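Local coordinates for fatty acid synthase 1, isoform A (Drosophila melanogaster, PDB 6FN6), which probably carries out the dehydratase, enoylreductase and ketoreductase steps of fatty acid synthesis, as the modifying region of a larger multifunctional synthase, at residues F32-Y37 with L63-A68; L40-F45 with D168-F173. One frame throughout, in Å; residues are numbered along the deposited sequence.

Contact 1. Residues F32-Y37 with L63-A68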
ATOM      1  N   PHE A  32     -27.060   2.158 -13.358  1.00 44.37           N
ATOM      2  CA  PHE A  32     -26.456   3.443 -13.661  1.00 43.45           C
ATOM      3  C   PHE A  32     -25.056   3.176 -14.189  1.00 44.47           C
ATOM      4  O   PHE A  32     -24.231   2.598 -13.483  1.00 47.15           O
ATOM      5  CB  PHE A  32     -26.405   4.361 -12.445  1.00 44.66           C
ATOM      6  CG  PHE A  32     -26.150   5.797 -12.800  1.00 44.36           C
ATOM      7  CD1 PHE A  32     -27.153   6.565 -13.367  1.00 45.91           C
ATOM      8  CD2 PHE A  32     -24.906   6.371 -12.596  1.00 43.79           C
ATOM      9  CE1 PHE A  32     -26.928   7.884 -13.709  1.00 46.93           C
ATOM     10  CE2 PHE A  32     -24.673   7.690 -12.934  1.00 44.55           C
ATOM     11  CZ  PHE A  32     -25.685   8.448 -13.493  1.00 45.88           C
ATOM     12  N   PRO A  33     -24.780   3.596 -15.433  1.00 33.78           N
ATOM     13  CA  PRO A  33     -23.511   3.209 -16.051  1.00 32.46           C
ATOM     14  C   PRO A  33     -22.295   3.808 -15.363  1.00 32.23           C
ATOM     15  O   PRO A  33     -22.348   4.927 -14.859  1.00 33.14           O
ATOM     16  CB  PRO A  33     -23.642   3.747 -17.476  1.00 32.65           C
ATOM     17  CG  PRO A  33     -24.575   4.896 -17.354  1.00 34.15           C
ATOM     18  CD  PRO A  33     -25.554   4.508 -16.294  1.00 34.81           C
ATOM     19  N   ALA A  34     -21.204   3.051 -15.351  1.00 41.39           N
ATOM     20  CA  ALA A  34     -19.936   3.531 -14.829  1.00 39.35           C
ATOM     21  C   ALA A  34     -19.583   4.860 -15.488  1.00 38.47           C
ATOM     22  O   ALA A  34     -19.106   5.790 -14.837  1.00 38.53           O
ATOM     23  CB  ALA A  34     -18.849   2.502 -15.070  1.00 38.24           C
ATOM     24  N   THR A  35     -19.831   4.937 -16.790  1.00 31.64           N
ATOM     25  CA  THR A  35     -19.553   6.136 -17.568  1.00 37.33           C
ATOM     26  C   THR A  35     -20.504   7.267 -17.196  1.00 40.99           C
ATOM     27  O   THR A  35     -20.219   8.440 -17.441  1.00 39.13           O
ATOM     28  CB  THR A  35     -19.673   5.856 -19.071  1.00 37.50           C
ATOM     29  OG1 THR A  35     -21.020   5.472 -19.377  1.00 38.07           O
ATOM     30  CG2 THR A  35     -18.725   4.740 -19.477  1.00 36.12           C
ATOM     31  N   GLY A  36     -21.634   6.910 -16.599  1.00 42.96           N
ATOM     32  CA  GLY A  36     -22.556   7.899 -16.077  1.00 43.58           C
ATOM     33  C   GLY A  36     -21.903   8.674 -14.952  1.00 42.80           C
ATOM     34  O   GLY A  36     -21.965   9.902 -14.907  1.00 43.12           O
ATOM     35  N   TYR A  37     -21.276   7.943 -14.036  1.00 37.58           N
ATOM     36  CA  TYR A  37     -20.562   8.547 -12.921  1.00 39.83           C
ATOM     37  C   TYR A  37     -19.461   9.476 -13.404  1.00 38.58           C
ATOM     38  O   TYR A  37     -19.327  10.599 -12.925  1.00 39.90           O
ATOM     39  CB  TYR A  37     -19.944   7.469 -12.042  1.00 37.24           C
ATOM     40  CG  TYR A  37     -20.942   6.685 -11.235  1.00 37.35           C
ATOM     41  CD1 TYR A  37     -21.650   7.275 -10.202  1.00 38.68           C
ATOM     42  CD2 TYR A  37     -21.161   5.344 -11.500  1.00 55.41           C
ATOM     43  CE1 TYR A  37     -22.559   6.547  -9.458  1.00 41.85           C
ATOM     44  CE2 TYR A  37     -22.056   4.609 -10.771  1.00 52.62           C
ATOM     45  CZ  TYR A  37     -22.754   5.209  -9.748  1.00 48.94           C
ATOM     46  OH  TYR A  37     -23.646   4.452  -9.028  1.00 53.79           O
ATOM     47  N   LEU A  63      -9.850   5.494 -11.108  1.00 47.16           N
ATOM     48  CA  LEU A  63     -11.291   5.342 -10.992  1.00 43.80           C
ATOM     49  C   LEU A  63     -11.630   3.975 -10.421  1.00 49.85           C
ATOM     50  O   LEU A  63     -11.157   2.953 -10.915  1.00 54.94           O
ATOM     51  CB  LEU A  63     -11.963   5.532 -12.352  1.00 42.29           C
ATOM     52  CG  LEU A  63     -12.050   6.975 -12.851  1.00 44.43           C
ATOM     53  CD1 LEU A  63     -12.334   7.015 -14.336  1.00 43.10           C
ATOM     54  CD2 LEU A  63     -13.133   7.725 -12.091  1.00 43.90           C
ATOM     55  N   VAL A  64     -12.448   3.967  -9.375  1.00 41.25           N
ATOM     56  CA  VAL A  64     -12.915   2.727  -8.775  1.00 42.62           C
ATOM     57  C   VAL A  64     -14.434   2.746  -8.706  1.00 40.62           C
ATOM     58  O   VAL A  64     -15.030   3.672  -8.160  1.00 42.34           O
ATOM     59  CB  VAL A  64     -12.311   2.507  -7.374  1.00 45.92           C
ATOM     60  CG1 VAL A  64     -12.786   1.180  -6.793  1.00 46.01           C
ATOM     61  CG2 VAL A  64     -10.794   2.555  -7.427  1.00 49.03           C
ATOM     62  N   PHE A  65     -15.054   1.713  -9.261  1.00 35.58           N
ATOM     63  CA  PHE A  65     -16.497   1.569  -9.191  1.00 37.26           C
ATOM     64  C   PHE A  65     -16.819   0.510  -8.137  1.00 36.89           C
ATOM     65  O   PHE A  65     -16.784  -0.691  -8.403  1.00 33.13           O
ATOM     66  CB  PHE A  65     -17.050   1.211 -10.569  1.00 37.92           C
ATOM     67  CG  PHE A  65     -16.612   2.167 -11.648  1.00 40.11           C
ATOM     68  CD1 PHE A  65     -17.277   3.366 -11.845  1.00 44.77           C
ATOM     69  CD2 PHE A  65     -15.516   1.880 -12.445  1.00 38.67           C
ATOM     70  CE1 PHE A  65     -16.865   4.254 -12.824  1.00 45.19           C
ATOM     71  CE2 PHE A  65     -15.104   2.763 -13.427  1.00 31.32           C
ATOM     72  CZ  PHE A  65     -15.779   3.950 -13.616  1.00 31.95           C
ATOM     73  N   HIS A  66     -17.114   0.981  -6.930  1.00 36.23           N
ATOM     74  CA  HIS A  66     -17.193   0.118  -5.754  1.00 40.29           C
ATOM     75  C   HIS A  66     -18.421  -0.786  -5.737  1.00 41.21           C
ATOM     76  O   HIS A  66     -18.364  -1.897  -5.209  1.00 41.78           O
ATOM     77  CB  HIS A  66     -17.155   0.972  -4.488  1.00 38.59           C
ATOM     78  CG  HIS A  66     -15.895   1.767  -4.347  1.00 44.94           C
ATOM     79  ND1 HIS A  66     -14.786   1.293  -3.681  1.00 43.98           N
ATOM     80  CD2 HIS A  66     -15.564   3.001  -4.800  1.00 43.90           C
ATOM     81  CE1 HIS A  66     -13.827   2.202  -3.723  1.00 44.19           C
ATOM     82  NE2 HIS A  66     -14.275   3.246  -4.397  1.00 44.09           N
ATOM     83  N   ARG A  67     -19.531  -0.311  -6.293  1.00 47.37           N
ATOM     84  CA  ARG A  67     -20.746  -1.112  -6.341  1.00 45.79           C
ATOM     85  C   ARG A  67     -21.651  -0.629  -7.468  1.00 45.79           C
ATOM     86  O   ARG A  67     -21.520   0.499  -7.943  1.00 44.68           O
ATOM     87  CB  ARG A  67     -21.498  -1.054  -5.008  1.00 49.51           C
ATOM     88  CG  ARG A  67     -21.930   0.339  -4.572  1.00 52.70           C
ATOM     89  CD  ARG A  67     -22.868   0.258  -3.374  1.00 60.23           C
ATOM     90  NE  ARG A  67     -23.530   1.525  -3.080  1.00 65.50           N
ATOM     91  CZ  ARG A  67     -24.550   2.022  -3.775  1.00 69.32           C
ATOM     92  NH1 ARG A  67     -25.036   1.363  -4.819  1.00 68.93           N
ATOM     93  NH2 ARG A  67     -25.088   3.180  -3.426  1.00 72.68           N
ATOM     94  N   ALA A  68     -22.577  -1.484  -7.884  1.00 45.79           N
ATOM     95  CA  ALA A  68     -23.516  -1.135  -8.939  1.00 46.08           C
ATOM     96  C   ALA A  68     -24.685  -0.339  -8.375  1.00 50.57           C
ATOM     97  O   ALA A  68     -25.077  -0.527  -7.223  1.00 51.11           O
ATOM     98  CB  ALA A  68     -24.019  -2.388  -9.640  1.00 44.05           C
TER
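Ala34 rests its methyl group on one face of the Phe65 ring. Ala34 CB lies 3.6 Å from the centroid of the Phe65 ring and only 18° off the ring normal, the geometry of a CH-pi contact, and the ring atom nearest to Ala34 CB is Phe65 CE1 at 3.5 Å. Phe65 reaches this place because chi1 of -53° sets its ring anti to the carbonyl carbon, so that it projects from the end of strand 58-65 toward the helix start. Tyr37, one turn further on, meets the same ring at its edge: Tyr37 CD2 stands 4.4 Å from Phe65 CD1, a looser contact. The tyrosine ring is also covered within its own segment, where Phe32 CD2 sits 3.7 Å above the centre of one face. No hydrogen bond crosses the interface, though the closest approach is that of Ala34 O, 3.4 Å from Phe65 CE1 at the ring's rim. The side chain of Ala34 is about 6 Å from that of Asp175 and about 7 Å from that of His24, the predicted dehydratase acid and base, so the packing borders the probable active site. Strand 98-105 adds Val100 against both Tyr37 and Phe65. Pro33 holds the N-cap position of helix 34-48, the central helix of the N-terminal hotdog fold, and Thr35 faces helix 170-183.

Contact 2. Residues L40-F45 with D168-F173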
ATOM      1  N   LEU A  40     -20.860  12.673 -14.571  1.00 40.38           N
ATOM      2  CA  LEU A  40     -21.286  13.493 -13.442  1.00 55.81           C
ATOM      3  C   LEU A  40     -20.094  14.171 -12.775  1.00 42.43           C
ATOM      4  O   LEU A  40     -20.140  15.361 -12.466  1.00 44.24           O
ATOM      5  CB  LEU A  40     -22.041  12.649 -12.413  1.00 56.91           C
ATOM      6  CG  LEU A  40     -23.405  12.080 -12.820  1.00 59.61           C
ATOM      7  CD1 LEU A  40     -24.051  11.377 -11.634  1.00 58.72           C
ATOM      8  CD2 LEU A  40     -24.333  13.162 -13.371  1.00 63.10           C
ATOM      9  N   ALA A  41     -19.028  13.408 -12.556  1.00 41.13           N
ATOM     10  CA  ALA A  41     -17.814  13.950 -11.958  1.00 41.80           C
ATOM     11  C   ALA A  41     -17.211  14.997 -12.883  1.00 43.09           C
ATOM     12  O   ALA A  41     -16.746  16.049 -12.441  1.00 44.76           O
ATOM     13  CB  ALA A  41     -16.812  12.840 -11.680  1.00 40.28           C
ATOM     14  N   TRP A  42     -17.236  14.701 -14.176  1.00 42.51           N
ATOM     15  CA  TRP A  42     -16.703  15.603 -15.185  1.00 43.89           C
ATOM     16  C   TRP A  42     -17.491  16.910 -15.220  1.00 46.08           C
ATOM     17  O   TRP A  42     -16.913  17.997 -15.196  1.00 47.97           O
ATOM     18  CB  TRP A  42     -16.735  14.921 -16.554  1.00 42.90           C
ATOM     19  CG  TRP A  42     -16.263  15.767 -17.692  1.00 45.03           C
ATOM     20  CD1 TRP A  42     -15.490  16.890 -17.622  1.00 46.50           C
ATOM     21  CD2 TRP A  42     -16.541  15.557 -19.080  1.00 49.20           C
ATOM     22  NE1 TRP A  42     -15.270  17.390 -18.883  1.00 54.87           N
ATOM     23  CE2 TRP A  42     -15.905  16.589 -19.795  1.00 52.65           C
ATOM     24  CE3 TRP A  42     -17.266  14.593 -19.788  1.00 49.69           C
ATOM     25  CZ2 TRP A  42     -15.972  16.685 -21.182  1.00 47.36           C
ATOM     26  CZ3 TRP A  42     -17.332  14.692 -21.166  1.00 50.58           C
ATOM     27  CH2 TRP A  42     -16.689  15.730 -21.848  1.00 53.21           C
ATOM     28  N   GLN A  43     -18.814  16.795 -15.281  1.00 54.09           N
ATOM     29  CA  GLN A  43     -19.679  17.961 -15.402  1.00 60.98           C
ATOM     30  C   GLN A  43     -19.574  18.889 -14.196  1.00 60.96           C
ATOM     31  O   GLN A  43     -19.211  20.057 -14.335  1.00 59.29           O
ATOM     32  CB  GLN A  43     -21.131  17.521 -15.594  1.00 66.29           C
ATOM     33  CG  GLN A  43     -21.436  17.038 -17.002  1.00 70.13           C
ATOM     34  CD  GLN A  43     -22.860  16.554 -17.162  1.00 74.37           C
ATOM     35  OE1 GLN A  43     -23.561  16.310 -16.181  1.00 74.36           O
ATOM     36  NE2 GLN A  43     -23.298  16.411 -18.407  1.00 76.72           N
ATOM     37  N   THR A  44     -19.883  18.365 -13.015  1.00 67.74           N
ATOM     38  CA  THR A  44     -19.906  19.181 -11.808  1.00 73.28           C
ATOM     39  C   THR A  44     -18.551  19.827 -11.540  1.00 70.65           C
ATOM     40  O   THR A  44     -18.484  20.973 -11.100  1.00 72.14           O
ATOM     41  CB  THR A  44     -20.314  18.356 -10.573  1.00 76.74           C
ATOM     42  OG1 THR A  44     -19.495  17.183 -10.482  1.00 75.22           O
ATOM     43  CG2 THR A  44     -21.782  17.952 -10.659  1.00 79.22           C
ATOM     44  N   PHE A  45     -17.477  19.093 -11.808  1.00 65.06           N
ATOM     45  CA  PHE A  45     -16.131  19.606 -11.570  1.00 66.20           C
ATOM     46  C   PHE A  45     -15.823  20.810 -12.453  1.00 67.10           C
ATOM     47  O   PHE A  45     -15.180  21.763 -12.013  1.00 72.56           O
ATOM     48  CB  PHE A  45     -15.089  18.512 -11.801  1.00 65.32           C
ATOM     49  CG  PHE A  45     -13.685  18.942 -11.487  1.00 67.50           C
ATOM     50  CD1 PHE A  45     -13.307  19.218 -10.182  1.00 68.89           C
ATOM     51  CD2 PHE A  45     -12.743  19.062 -12.492  1.00 68.11           C
ATOM     52  CE1 PHE A  45     -12.016  19.615  -9.888  1.00 70.72           C
ATOM     53  CE2 PHE A  45     -11.450  19.456 -12.203  1.00 70.57           C
ATOM     54  CZ  PHE A  45     -11.086  19.732 -10.900  1.00 71.76           C
ATOM     55  N   ASP A 168     -24.666  12.952 -29.590  1.00 58.95           N
ATOM     56  CA  ASP A 168     -24.546  14.068 -28.657  1.00 63.62           C
ATOM     57  C   ASP A 168     -24.822  13.602 -27.228  1.00 58.06           C
ATOM     58  O   ASP A 168     -25.569  14.244 -26.489  1.00 58.76           O
ATOM     59  CB  ASP A 168     -25.508  15.195 -29.042  1.00 69.19           C
ATOM     60  CG  ASP A 168     -25.189  16.501 -28.336  1.00 72.23           C
ATOM     61  OD1 ASP A 168     -23.992  16.791 -28.124  1.00 72.33           O
ATOM     62  OD2 ASP A 168     -26.137  17.238 -27.990  1.00 73.73           O
ATOM     63  N   ASN A 169     -24.212  12.482 -26.851  1.00 46.23           N
ATOM     64  CA  ASN A 169     -24.405  11.897 -25.528  1.00 44.03           C
ATOM     65  C   ASN A 169     -23.125  11.192 -25.077  1.00 41.97           C
ATOM     66  O   ASN A 169     -22.802  10.107 -25.557  1.00 40.57           O
ATOM     67  CB  ASN A 169     -25.585  10.920 -25.545  1.00 43.45           C
ATOM     68  CG  ASN A 169     -25.902  10.353 -24.168  1.00 44.04           C
ATOM     69  OD1 ASN A 169     -25.041   9.774 -23.507  1.00 40.45           O
ATOM     70  ND2 ASN A 169     -27.150  10.507 -23.738  1.00 47.11           N
ATOM     71  N   TRP A 170     -22.403  11.812 -24.147  1.00 43.15           N
ATOM     72  CA  TRP A 170     -21.113  11.290 -23.700  1.00 40.44           C
ATOM     73  C   TRP A 170     -21.246   9.999 -22.902  1.00 38.36           C
ATOM     74  O   TRP A 170     -20.389   9.122 -22.997  1.00 37.00           O
ATOM     75  CB  TRP A 170     -20.376  12.341 -22.865  1.00 41.32           C
ATOM     76  CG  TRP A 170     -19.894  13.508 -23.670  1.00 49.17           C
ATOM     77  CD1 TRP A 170     -20.570  14.665 -23.930  1.00 51.57           C
ATOM     78  CD2 TRP A 170     -18.628  13.626 -24.331  1.00 48.96           C
ATOM     79  NE1 TRP A 170     -19.800  15.497 -24.708  1.00 54.07           N
ATOM     80  CE2 TRP A 170     -18.605  14.882 -24.967  1.00 51.24           C
ATOM     81  CE3 TRP A 170     -17.513  12.792 -24.442  1.00 47.79           C
ATOM     82  CZ2 TRP A 170     -17.508  15.322 -25.705  1.00 52.98           C
ATOM     83  CZ3 TRP A 170     -16.428  13.232 -25.175  1.00 49.74           C
ATOM     84  CH2 TRP A 170     -16.432  14.485 -25.796  1.00 50.57           C
ATOM     85  N   ILE A 171     -22.308   9.881 -22.112  1.00 38.36           N
ATOM     86  CA  ILE A 171     -22.507   8.686 -21.300  1.00 36.76           C
ATOM     87  C   ILE A 171     -22.634   7.457 -22.196  1.00 35.72           C
ATOM     88  O   ILE A 171     -21.906   6.479 -22.028  1.00 34.29           O
ATOM     89  CB  ILE A 171     -23.735   8.834 -20.382  1.00 37.42           C
ATOM     90  CG1 ILE A 171     -23.496   9.957 -19.368  1.00 38.52           C
ATOM     91  CG2 ILE A 171     -24.049   7.504 -19.676  1.00 36.08           C
ATOM     92  CD1 ILE A 171     -24.706  10.309 -18.521  1.00 40.44           C
ATOM     93  N   SER A 172     -23.549   7.509 -23.156  1.00 47.91           N
ATOM     94  CA  SER A 172     -23.770   6.372 -24.041  1.00 46.60           C
ATOM     95  C   SER A 172     -22.507   6.076 -24.839  1.00 44.46           C
ATOM     96  O   SER A 172     -22.106   4.919 -24.977  1.00 41.36           O
ATOM     97  CB  SER A 172     -24.947   6.632 -24.984  1.00 49.43           C
ATOM     98  OG  SER A 172     -24.570   7.463 -26.068  1.00 51.93           O
ATOM     99  N   PHE A 173     -21.881   7.125 -25.362  1.00 40.04           N
ATOM    100  CA  PHE A 173     -20.712   6.953 -26.210  1.00 38.75           C
ATOM    101  C   PHE A 173     -19.563   6.284 -25.463  1.00 39.61           C
ATOM    102  O   PHE A 173     -18.978   5.315 -25.950  1.00 40.73           O
ATOM    103  CB  PHE A 173     -20.248   8.296 -26.766  1.00 40.35           C
ATOM    104  CG  PHE A 173     -18.960   8.212 -27.526  1.00 40.48           C
ATOM    105  CD1 PHE A 173     -18.949   7.798 -28.845  1.00 42.27           C
ATOM    106  CD2 PHE A 173     -17.760   8.533 -26.918  1.00 41.01           C
ATOM    107  CE1 PHE A 173     -17.763   7.711 -29.547  1.00 42.20           C
ATOM    108  CE2 PHE A 173     -16.571   8.448 -27.616  1.00 41.34           C
ATOM    109  CZ  PHE A 173     -16.572   8.036 -28.931  1.00 41.22           C
TER
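On the helix turn that carries Trp42 toward Trp170, Leu40 O is gripped twice by Thr44. The backbone N of Thr44 binds Leu40 O at 3.1 Å, and its hydroxyl OG1 donates to the same Leu40 O at 2.8 Å; the two donors arrive from opposite faces of the carbonyl plane. The hydroxyl is thus bonded back onto its own helix, while the interface itself is made by two indoles. Trp42 presents the edge of its six-membered ring to the face of Trp170 in a T-shaped stack, with planes at 89° and six-ring centroids 4.9 Å apart. Two adjacent edge carbons do the touching: Trp42 CZ3 comes to 3.6 Å from Trp170 CD2, and Trp42 CH2 lies 3.7 Å above the Trp170 ring plane, over its centre. A chi1 of 178° swings the Trp42 indole off its helix, CG anti to the backbone N, and NE1 is tied to Thr56 O, which helps hold the ring's rotation. Trp170 opens helix 170-183, whose start is secured by Asn169: Ser172 N donates to Asn169 OD1 at 2.7 Å, straight at 179°, a capping bond to the N-cap residue. Replacing Trp170 by an alanine would probably leave the edge of Trp42 without the flat surface it abuts and open a gap between the helices. Further rings join the cluster: Trp166 meets Trp170 edge-to-face, and Phe53 does the same with Trp42. Helix 34-48, backed by Val58 and Met60 of strand 58-65 at Trp42, is thereby joined to helix 170-183, whose Trp170 and Phe173 both lean on Val239 of strand 239-248.

Both contacts are buried, and both use helix 34-48, their centres lying 12 Å apart. Contact 1 stays within the N-terminal hotdog fold and sets the first turn of that helix against a strand; contact 2 takes a later turn across to the C-terminal hotdog fold, helix against helix, as expected for a double-hotdog dehydratase. Neither interface has a hydrogen bond across it. A methyl on a ring face dominates the first, which buries 176 Å², and an indole edge on an indole face the second, with 116 Å². They touch directly: Thr35 OG1 and Ile171 O are 3.0 Å apart, a probable hydrogen bond, and Pro33 packs on Ile171.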